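Local coordinates for Oxidored_FMN domain-containing protein ([Pseudomonas] geniculata N1, PDB 6L6J) that probably oxidises the amine 6-hydroxypseudooxynicotine, as a flavoenzyme carrying FMN and a [4Fe-4S] cluster, at residues 226-230 and 281-285. Sequence-based numbering, arbitrary orientation.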
# COMPACT_ATOMS: atom_id res chain seq x y z
N ALA A 226 -11.01 13.22 9.14
CA ALA A 226 -11.93 12.10 8.88
C ALA A 226 -13.37 12.59 9.08
O ALA A 226 -13.74 12.94 10.24
CB ALA A 226 -11.60 10.93 9.79
N VAL A 227 -14.13 12.66 7.97
CA VAL A 227 -15.53 13.18 7.97
C VAL A 227 -16.43 12.05 8.45
O VAL A 227 -17.31 12.33 9.29
CB VAL A 227 -15.97 13.74 6.60
CG1 VAL A 227 -15.25 15.04 6.28
CG2 VAL A 227 -15.80 12.75 5.45
N GLU A 228 -16.18 10.82 7.99
CA GLU A 228 -16.90 9.60 8.45
C GLU A 228 -15.91 8.59 9.03
O GLU A 228 -14.82 8.46 8.46
CB GLU A 228 -17.71 8.99 7.30
CG GLU A 228 -18.49 7.75 7.70
CD GLU A 228 -19.92 7.68 7.19
OE1 GLU A 228 -20.41 8.71 6.67
OE2 GLU A 228 -20.54 6.58 7.33
N ASP A 229 -16.27 7.92 10.14
CA ASP A 229 -15.57 6.71 10.62
C ASP A 229 -16.40 5.50 10.20
O ASP A 229 -17.53 5.38 10.67
CB ASP A 229 -15.29 6.74 12.14
CG ASP A 229 -14.67 5.46 12.72
OD1 ASP A 229 -15.39 4.45 12.80
OD2 ASP A 229 -13.46 5.47 13.08
N ARG A 230 -15.84 4.63 9.34
CA ARG A 230 -16.53 3.44 8.78
C ARG A 230 -16.15 2.19 9.58
O ARG A 230 -16.64 1.10 9.22
CB ARG A 230 -16.20 3.31 7.29
CG ARG A 230 -16.67 4.50 6.46
CD ARG A 230 -16.65 4.23 4.97
NE ARG A 230 -17.65 3.26 4.56
CZ ARG A 230 -17.67 2.62 3.39
NH1 ARG A 230 -18.63 1.74 3.13
NH2 ARG A 230 -16.74 2.85 2.47
N PHE A 281 -18.73 10.72 0.36
CA PHE A 281 -18.48 11.05 1.79
C PHE A 281 -17.96 12.48 1.96
O PHE A 281 -18.29 13.09 3.02
CB PHE A 281 -17.47 10.09 2.40
CG PHE A 281 -17.90 8.65 2.44
CD1 PHE A 281 -18.70 8.18 3.47
CD2 PHE A 281 -17.50 7.75 1.45
CE1 PHE A 281 -19.09 6.85 3.52
CE2 PHE A 281 -17.89 6.42 1.49
CZ PHE A 281 -18.70 5.97 2.52
N ILE A 282 -17.18 13.01 0.99
CA ILE A 282 -16.51 14.35 1.07
C ILE A 282 -17.18 15.36 0.13
O ILE A 282 -16.84 16.54 0.26
CB ILE A 282 -14.98 14.27 0.83
CG1 ILE A 282 -14.59 13.66 -0.52
CG2 ILE A 282 -14.29 13.55 1.97
CD1 ILE A 282 -14.99 14.48 -1.73
N ASP A 283 -18.07 14.91 -0.76
CA ASP A 283 -18.89 15.69 -1.74
C ASP A 283 -19.43 16.98 -1.12
O ASP A 283 -19.51 17.98 -1.83
CB ASP A 283 -20.16 14.91 -2.15
CG ASP A 283 -20.38 14.76 -3.65
OD1 ASP A 283 -19.40 14.99 -4.43
OD2 ASP A 283 -21.51 14.38 -4.03
N PHE A 284 -19.84 16.93 0.14
CA PHE A 284 -20.55 18.04 0.84
C PHE A 284 -19.57 19.16 1.24
O PHE A 284 -20.01 20.30 1.47
CB PHE A 284 -21.28 17.50 2.08
CG PHE A 284 -20.39 17.29 3.28
CD1 PHE A 284 -19.67 16.11 3.43
CD2 PHE A 284 -20.27 18.27 4.26
CE1 PHE A 284 -18.87 15.89 4.55
CE2 PHE A 284 -19.46 18.06 5.36
CZ PHE A 284 -18.77 16.87 5.51
N VAL A 285 -18.29 18.82 1.39
CA VAL A 285 -17.28 19.72 2.03
C VAL A 285 -17.21 21.05 1.26
O VAL A 285 -17.20 22.08 1.93
CB VAL A 285 -15.90 19.04 2.15
CG1 VAL A 285 -14.85 20.00 2.69
CG2 VAL A 285 -15.98 17.80 3.02
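In the eight-stranded parallel barrel of this FMN-binding TIM-barrel domain, the C-terminal end of strand 220-229 packs against residues 281-285, on helix 279-282 and the turn that follows, which belong to the connection between strands 255-261 and 293-296. The chain turns a corner at Val227, and its side chain becomes the apolar centre of the contact. CG2 of Val227 lies 3.9 Å from CG2 of Ile282 and 3.5 Å from the carbonyl O of Phe281, packing against the helix backbone. CG1 of Val227 faces the following residues, 4.0 Å from CZ of Phe284 and 4.3 Å from CG2 of Val285. A type I turn from Ile282 to Val285, closed by a 2.9 Å hydrogen bond from Val285 N to Ile282 O, sets Phe284 and Val285 against CG1 of Val227. Strand 255-261 adjoins both segments: Val227 and Glu228 make backbone hydrogen bonds with its Asn259 and Ser261, while Phe281 and Ile282 touch its Val260 and Val258. The Ile282 side chain sits about 8 Å from that of the FMN-binding Asp266 and about 10 Å from the bound FMN, so the contact is packing beside the flavin site.

At the Arg230 end of the contact, two polar side chains approach the Phe281 ring, which belongs to the residue with the largest covered area here. The carboxylate of Glu228 meets the ring at its edge, near its plane, with OE1 3.7 Å from CD1 of Phe281. Beyond it, the Arg230 side chain lays one face of its guanidinium over the ring tip, NE lying 3.6 Å from CZ of Phe281.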